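Local coordinates for protein adenylate cyclase (Hippeastrum hybrid cultivar, PDB 6YP4) that acts mainly as a triphosphatase of the CYTH family, although it was first named an adenylyl cyclase, and binds a GTP analogue with magnesium, at residues 6-10 / 186-191; 34-40 / 127-133. All coordinates share one frame; numbering follows the deposited sequence.

Contact 1: 6-10 / 186-191. With GCP (phosphomethylphosphonic acid guanylate ester), chain B; EDO (1,2-ethanediol), chain H.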
loop_
_atom_site.group_PDB
_atom_site.type_symbol
_atom_site.label_atom_id
_atom_site.label_comp_id
_atom_site.label_asym_id
_atom_site.label_seq_id
_atom_site.Cartn_x
_atom_site.Cartn_y
_atom_site.Cartn_z
ATOM N N LYS A 6 15.064 6.609 -5.376
ATOM C CA LYS A 6 14.435 7.143 -6.583
ATOM C C LYS A 6 15.446 7.134 -7.721
ATOM O O LYS A 6 16.417 7.900 -7.701
ATOM C CB LYS A 6 13.882 8.550 -6.346
ATOM C CG LYS A 6 12.688 8.593 -5.397
ATOM C CD LYS A 6 12.059 9.973 -5.330
ATOM C CE LYS A 6 10.839 9.983 -4.427
ATOM N NZ LYS A 6 10.222 11.339 -4.392
ATOM N N LEU A 7 15.216 6.273 -8.710
ATOM C CA LEU A 7 16.079 6.132 -9.879
ATOM C C LEU A 7 15.296 6.499 -11.133
ATOM O O LEU A 7 14.110 6.184 -11.244
ATOM C CB LEU A 7 16.595 4.705 -10.006
ATOM C CG LEU A 7 17.099 4.033 -8.726
ATOM C CD1 LEU A 7 17.337 2.553 -8.983
ATOM C CD2 LEU A 7 18.381 4.697 -8.227
ATOM N N ARG A 8 15.950 7.154 -12.086
ATOM C CA ARG A 8 15.282 7.565 -13.315
ATOM C C ARG A 8 15.712 6.658 -14.465
ATOM O O ARG A 8 16.899 6.372 -14.618
ATOM C CB ARG A 8 15.597 9.028 -13.632
ATOM C CG ARG A 8 14.921 9.551 -14.892
ATOM C CD ARG A 8 15.227 11.025 -15.104
ATOM N NE ARG A 8 14.624 11.517 -16.336
ATOM C CZ ARG A 8 14.963 12.657 -16.929
ATOM N NH1 ARG A 8 15.907 13.438 -16.402
ATOM N NH2 ARG A 8 14.360 13.015 -18.053
ATOM N N LEU A 9 14.729 6.193 -15.278
ATOM C CA LEU A 9 15.067 5.480 -16.506
ATOM C C LEU A 9 15.111 6.450 -17.695
ATOM O O LEU A 9 14.287 7.373 -17.777
ATOM C CB LEU A 9 14.059 4.371 -16.792
ATOM C CG LEU A 9 13.665 3.550 -15.561
ATOM C CD1 LEU A 9 12.691 2.482 -15.952
ATOM C CD2 LEU A 9 14.896 2.918 -14.964
ATOM N N PRO A 10 16.022 6.227 -18.652
ATOM C CA PRO A 10 16.208 7.211 -19.746
ATOM C C PRO A 10 15.160 7.189 -20.852
ATOM O O PRO A 10 15.077 8.170 -21.605
ATOM C CB PRO A 10 17.588 6.839 -20.333
ATOM C CG PRO A 10 17.818 5.406 -19.911
ATOM C CD PRO A 10 17.130 5.252 -18.572
ATOM N N ILE A 186 19.569 -2.600 -17.435
ATOM C CA ILE A 186 18.641 -1.476 -17.474
ATOM C C ILE A 186 19.433 -0.207 -17.120
ATOM O O ILE A 186 19.864 -0.044 -15.971
ATOM C CB ILE A 186 17.443 -1.672 -16.535
ATOM C CG1 ILE A 186 16.893 -3.079 -16.680
ATOM C CG2 ILE A 186 16.358 -0.626 -16.823
ATOM C CD1 ILE A 186 16.014 -3.217 -17.925
ATOM N N PRO A 187 19.654 0.688 -18.080
ATOM C CA PRO A 187 20.293 1.970 -17.759
ATOM C C PRO A 187 19.462 2.752 -16.757
ATOM O O PRO A 187 18.233 2.724 -16.782
ATOM C CB PRO A 187 20.325 2.699 -19.101
ATOM C CG PRO A 187 19.325 1.997 -19.965
ATOM C CD PRO A 187 19.211 0.594 -19.481
ATOM N N TYR A 188 20.142 3.503 -15.905
ATOM C CA TYR A 188 19.442 4.290 -14.907
ATOM C C TYR A 188 20.389 5.367 -14.403
ATOM O O TYR A 188 21.609 5.268 -14.559
ATOM C CB TYR A 188 18.948 3.402 -13.753
ATOM C CG TYR A 188 20.071 2.901 -12.878
ATOM C CD1 TYR A 188 20.755 1.734 -13.195
ATOM C CD2 TYR A 188 20.440 3.586 -11.724
ATOM C CE1 TYR A 188 21.802 1.275 -12.399
ATOM C CE2 TYR A 188 21.478 3.131 -10.922
ATOM C CZ TYR A 188 22.155 1.980 -11.271
ATOM O OH TYR A 188 23.175 1.533 -10.467
ATOM N N GLU A 189 19.807 6.408 -13.808
ATOM C CA GLU A 189 20.554 7.349 -12.987
ATOM C C GLU A 189 19.735 7.667 -11.747
ATOM O O GLU A 189 18.534 7.388 -11.684
ATOM C CB GLU A 189 20.889 8.651 -13.730
ATOM C CG GLU A 189 21.669 8.474 -15.023
ATOM C CD GLU A 189 23.097 7.962 -14.819
ATOM O OE1 GLU A 189 23.656 8.141 -13.713
ATOM O OE2 GLU A 189 23.662 7.372 -15.771
ATOM N N TYR A 190 20.397 8.260 -10.758
ATOM C CA TYR A 190 19.686 8.761 -9.591
ATOM C C TYR A 190 18.770 9.912 -10.004
ATOM O O TYR A 190 19.169 10.780 -10.786
ATOM C CB TYR A 190 20.680 9.226 -8.519
ATOM C CG TYR A 190 21.649 8.167 -8.015
ATOM C CD1 TYR A 190 21.191 6.922 -7.588
ATOM C CD2 TYR A 190 23.029 8.426 -7.929
ATOM C CE1 TYR A 190 22.066 5.956 -7.109
ATOM C CE2 TYR A 190 23.909 7.460 -7.455
ATOM C CZ TYR A 190 23.409 6.222 -7.040
ATOM O OH TYR A 190 24.246 5.232 -6.560
ATOM N N SER A 191 17.529 9.896 -9.514
ATOM C CA SER A 191 16.612 11.003 -9.769
ATOM C C SER A 191 17.152 12.278 -9.138
ATOM O O SER A 191 17.564 12.280 -7.977
ATOM C CB SER A 191 15.225 10.697 -9.195
ATOM O OG SER A 191 14.659 9.530 -9.767
HETATM P PG GCP B . 6.843 10.305 -5.712
HETATM O O1G GCP B . 8.238 10.002 -6.170
HETATM O O2G GCP B . 5.871 10.201 -6.867
HETATM O O3G GCP B . 6.796 11.690 -5.116
HETATM C C3B GCP B . 6.387 9.073 -4.443
HETATM P PB GCP B . 4.694 9.483 -3.808
HETATM O O1B GCP B . 4.487 10.961 -3.648
HETATM O O2B GCP B . 3.630 8.857 -4.675
HETATM O O3A GCP B . 4.625 8.795 -2.317
HETATM P PA GCP B . 3.171 8.656 -1.561
HETATM O O1A GCP B . 3.399 9.035 -0.109
HETATM O O2A GCP B . 2.221 9.640 -2.210
HETATM O "O5'" GCP B . 2.572 7.088 -1.743
HETATM C "C5'" GCP B . 3.439 6.081 -2.248
HETATM C "C4'" GCP B . 4.615 5.763 -1.229
HETATM O "O4'" GCP B . 4.148 5.605 0.251
HETATM C "C3'" GCP B . 5.138 4.638 -1.535
HETATM O "O3'" GCP B . 6.582 4.724 -1.450
HETATM C "C2'" GCP B . 4.487 3.486 -0.506
HETATM O "O2'" GCP B . 5.485 2.490 -0.067
HETATM C "C1'" GCP B . 3.925 4.073 0.479
HETATM N N9 GCP B . 2.445 3.742 0.496
HETATM C C8 GCP B . 1.556 4.571 -0.064
HETATM N N7 GCP B . 0.323 4.055 0.085
HETATM C C5 GCP B . 0.449 2.891 0.743
HETATM C C6 GCP B . -0.488 1.949 1.162
HETATM O O6 GCP B . -1.641 2.120 0.941
HETATM N N1 GCP B . -0.089 0.856 1.813
HETATM C C2 GCP B . 1.233 0.662 2.066
HETATM N N2 GCP B . 1.551 -0.570 2.784
HETATM N N3 GCP B . 2.150 1.580 1.656
HETATM C C4 GCP B . 1.755 2.695 0.996
HETATM C C1 EDO H . 18.716 10.283 -17.295
HETATM O O1 EDO H . 17.552 10.461 -18.117
HETATM C C2 EDO H . 18.424 9.232 -16.238
HETATM O O2 EDO H . 18.259 7.953 -16.863
#
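Arg-8 and Glu-189 exchange two backbone hydrogen bonds, Arg-8 N to Glu-189 O at 2.6 Å and Glu-189 N to Arg-8 O at 3.0 Å, and so form an antiparallel hydrogen-bonded pair. Through it the short strand 189-190 is added to strand 2-9 of the curled antiparallel sheet that makes the CYTH triphosphate tunnel. Two residues away along the pair, Ser-191 N gives a nearly straight bond (168°) to Lys-6 O. Lys-6 closes the family's ExExK signature begun by Glu-2 and Glu-4; its extended side chain leaves the strand pair for the pocket, where NZ makes a weak hydrogen bond of 3.0 Å to O1G of the GTP analogue. Arg-8 runs elsewhere. With CG anti to the backbone N (chi1 -179°) and the chain straight to NE, its guanidinium lies with one face under O1 of an ethanediol, probably from the crystallisation liquor, and NH1 bonds Leu-205 O. The other hydroxyl of the ethanediol, O2, donates to Arg-8 O at 3.1 Å. Cutting Arg-8 back to alanine would probably leave Leu-205 O without this donor and the C-terminal segment less held. Outward from the polar core, Leu-7 runs alongside Tyr-190 and puts CD2 at the ring edge, 3.6 Å from CD1, while also meeting the Tyr-188 ring obliquely. Both tyrosine hydroxyls are hydrogen-bonded to Glu-178 of helix 170-183, on which Leu-7 also packs, against Leu-177 and Leu-181. At the far end Leu-9 CD2 fills in beside Ile-186 CG2. Pro-187 O is buried without a polar partner, with Pro-10 CD 3.3 Å away, and the two proline rings cross nearly at a right angle, CG of Pro-10 being 3.7 Å from CG of Pro-187.

Contact 2: 34-40 / 127-133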
loop_
_atom_site.group_PDB
_atom_site.type_symbol
_atom_site.label_atom_id
_atom_site.label_comp_id
_atom_site.label_asym_id
_atom_site.label_seq_id
_atom_site.Cartn_x
_atom_site.Cartn_y
_atom_site.Cartn_z
ATOM N N ASN A 34 -2.704 13.921 -10.539
ATOM C CA ASN A 34 -2.225 14.692 -9.402
ATOM C C ASN A 34 -2.536 16.169 -9.626
ATOM O O ASN A 34 -2.095 16.745 -10.624
ATOM C CB ASN A 34 -0.718 14.500 -9.224
ATOM C CG ASN A 34 -0.325 13.044 -9.041
ATOM O OD1 ASN A 34 -0.710 12.418 -8.064
ATOM N ND2 ASN A 34 0.513 12.523 -9.940
ATOM N N LEU A 35 -3.273 16.787 -8.705
ATOM C CA LEU A 35 -3.519 18.225 -8.763
ATOM C C LEU A 35 -2.959 18.922 -7.528
ATOM O O LEU A 35 -2.918 18.347 -6.436
ATOM C CB LEU A 35 -5.005 18.538 -8.896
ATOM C CG LEU A 35 -5.574 18.299 -10.288
ATOM C CD1 LEU A 35 -5.766 16.817 -10.574
ATOM C CD2 LEU A 35 -6.878 19.038 -10.421
ATOM N N PHE A 36 -2.541 20.180 -7.698
ATOM C CA PHE A 36 -1.832 20.909 -6.651
ATOM C C PHE A 36 -2.460 22.278 -6.406
ATOM O O PHE A 36 -3.070 22.880 -7.301
ATOM C CB PHE A 36 -0.343 21.075 -7.001
ATOM C CG PHE A 36 0.374 19.776 -7.181
ATOM C CD1 PHE A 36 0.383 19.145 -8.422
ATOM C CD2 PHE A 36 1.029 19.175 -6.116
ATOM C CE1 PHE A 36 1.023 17.941 -8.601
ATOM C CE2 PHE A 36 1.664 17.964 -6.286
ATOM C CZ PHE A 36 1.673 17.352 -7.532
ATOM N N PHE A 37 -2.284 22.769 -5.176
ATOM C CA PHE A 37 -2.977 23.951 -4.679
ATOM C C PHE A 37 -2.048 24.766 -3.793
ATOM O O PHE A 37 -1.140 24.219 -3.160
ATOM C CB PHE A 37 -4.240 23.550 -3.882
ATOM C CG PHE A 37 -5.179 22.694 -4.648
ATOM C CD1 PHE A 37 -6.242 23.267 -5.329
ATOM C CD2 PHE A 37 -4.991 21.313 -4.710
ATOM C CE1 PHE A 37 -7.116 22.484 -6.047
ATOM C CE2 PHE A 37 -5.853 20.517 -5.430
ATOM C CZ PHE A 37 -6.920 21.098 -6.106
ATOM N N ASP A 38 -2.285 26.081 -3.752
ATOM C CA ASP A 38 -1.483 27.018 -2.972
ATOM C C ASP A 38 -2.256 28.329 -2.919
ATOM O O ASP A 38 -3.270 28.497 -3.603
ATOM C CB ASP A 38 -0.091 27.220 -3.586
ATOM C CG ASP A 38 0.934 27.743 -2.585
ATOM O OD1 ASP A 38 0.522 28.270 -1.528
ATOM O OD2 ASP A 38 2.161 27.637 -2.861
ATOM N N THR A 39 -1.782 29.254 -2.085
ATOM C CA THR A 39 -2.312 30.610 -2.121
ATOM C C THR A 39 -1.889 31.303 -3.411
ATOM O O THR A 39 -0.932 30.903 -4.084
ATOM C CB THR A 39 -1.808 31.444 -0.947
ATOM O OG1 THR A 39 -0.372 31.525 -1.005
ATOM C CG2 THR A 39 -2.260 30.854 0.382
ATOM N N ALA A 40 -2.613 32.371 -3.745
ATOM C CA ALA A 40 -2.244 33.172 -4.904
ATOM C C ALA A 40 -0.821 33.702 -4.772
ATOM O O ALA A 40 -0.066 33.724 -5.751
ATOM C CB ALA A 40 -3.244 34.311 -5.082
ATOM N N PHE A 127 -6.840 30.301 -1.817
ATOM C CA PHE A 127 -6.208 29.201 -2.522
ATOM C C PHE A 127 -6.647 29.120 -3.975
ATOM O O PHE A 127 -7.783 29.455 -4.334
ATOM C CB PHE A 127 -6.475 27.879 -1.813
ATOM C CG PHE A 127 -5.551 27.651 -0.679
ATOM C CD1 PHE A 127 -4.450 26.826 -0.823
ATOM C CD2 PHE A 127 -5.744 28.317 0.519
ATOM C CE1 PHE A 127 -3.577 26.637 0.226
ATOM C CE2 PHE A 127 -4.878 28.136 1.569
ATOM C CZ PHE A 127 -3.793 27.298 1.427
ATOM N N VAL A 128 -5.707 28.666 -4.810
ATOM C CA VAL A 128 -5.884 28.491 -6.245
ATOM C C VAL A 128 -5.258 27.156 -6.637
ATOM O O VAL A 128 -4.395 26.620 -5.936
ATOM C CB VAL A 128 -5.238 29.656 -7.046
ATOM C CG1 VAL A 128 -5.818 31.025 -6.596
ATOM C CG2 VAL A 128 -3.733 29.639 -6.864
ATOM N N CYS A 129 -5.703 26.617 -7.776
ATOM C CA CYS A 129 -5.138 25.383 -8.318
ATOM C C CYS A 129 -3.944 25.713 -9.202
ATOM O O CYS A 129 -4.027 26.596 -10.061
ATOM C CB CYS A 129 -6.183 24.597 -9.120
ATOM S SG CYS A 129 -5.653 22.951 -9.700
ATOM N N LEU A 130 -2.843 24.993 -8.995
ATOM C CA LEU A 130 -1.630 25.146 -9.787
ATOM C C LEU A 130 -1.644 24.301 -11.057
ATOM O O LEU A 130 -0.744 24.444 -11.882
ATOM C CB LEU A 130 -0.399 24.790 -8.935
ATOM C CG LEU A 130 -0.239 25.462 -7.566
ATOM C CD1 LEU A 130 1.088 25.086 -6.941
ATOM C CD2 LEU A 130 -0.326 26.979 -7.695
ATOM N N GLY A 131 -2.664 23.479 -11.255
ATOM C CA GLY A 131 -2.675 22.496 -12.316
ATOM C C GLY A 131 -2.178 21.152 -11.820
ATOM O O GLY A 131 -2.153 20.874 -10.617
ATOM N N GLY A 132 -1.759 20.316 -12.759
ATOM C CA GLY A 132 -1.285 18.999 -12.377
ATOM C C GLY A 132 -0.825 18.177 -13.555
ATOM O O GLY A 132 -0.547 18.706 -14.634
ATOM N N PHE A 133 -0.739 16.867 -13.334
ATOM C CA PHE A 133 -0.228 15.949 -14.343
ATOM C C PHE A 133 -0.720 14.543 -14.026
ATOM O O PHE A 133 -1.248 14.274 -12.946
ATOM C CB PHE A 133 1.308 15.994 -14.431
ATOM C CG PHE A 133 2.008 15.711 -13.124
ATOM C CD1 PHE A 133 2.375 14.411 -12.775
ATOM C CD2 PHE A 133 2.305 16.746 -12.241
ATOM C CE1 PHE A 133 3.011 14.143 -11.557
ATOM C CE2 PHE A 133 2.954 16.482 -11.025
ATOM C CZ PHE A 133 3.298 15.176 -10.685
#
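Strands 26-39 and 127-141 are antiparallel neighbours in the wall of the CYTH tunnel, and Asn-34 to Thr-39 pair here with Phe-133 back to Phe-127, the two short axes making an angle of 142°. At one end Asn-34 N bonds Phe-133 O at 2.8 Å and takes the return bond on its own carbonyl; Asp-38 and Val-128 repeat the exchange at the other. Between them the register slips. Phe-36 alone faces both Leu-130 and Gly-131, accepting from Leu-130 N at 2.7 Å and donating from its N to Gly-131 O at 3.0 Å. This is a beta bulge. Gly-131, within it, has a positive phi at which any side chain would jam against the preceding carbonyl; next to it, a CB on Gly-132 would strike Asn-34 O. Gly-131 N donates a hydrogen bond to Cys-129 SG. Phe-133, with CG between its backbone N and carbonyl carbon (chi1 56°), swings its ring toward the Asn-34 and Phe-36 side chains. There it meets the Phe-36 ring nearly parallel, planes at 24°, but slid so far that the centroids are 5.8 Å apart. Phe-133 CE1 lies 3.4 Å from Asn-34 ND2, whereas Asn-34 OD1 accepts from Arg-54 NE and is likely to steady Arg-54, a residue of the ligand pocket. On the opposite face of the sheet, under helix 88-96, Cys-129 SG sits obliquely to the Phe-37 ring, 4.5 Å from its centroid. Thr-39 CG2 makes a CH-pi contact over one face of Phe-127, 4.2 Å from the centroid of the Phe-127 ring. Asp-38 OD1 takes Thr-39 N at 2.6 Å and is shared with Leu-44 N, while OD2 receives Ala-45 N, tying strand to helix 43-46.

In the fold
Contact 1 and contact 2 belong to the same curled sheet, with centres 28 Å apart on opposite sides of the chain's centre, and their nearest atoms stay about 10 Å from each other. Along the chain, 34-40 / 127-133 is nested inside the loop that 6-10 / 186-191 closes. Contact 1 reaches the bound analogue by a weak bond from Lys-6, whose side chain also lies, at its nearest atom, about 6 Å from a magnesium ion. Contact 2 stands one shell back: the Asn-34 side chain is about 7 Å from the analogue between nearest atoms and connects to it by way of Arg-54, which hydrogen-bonds the analogue.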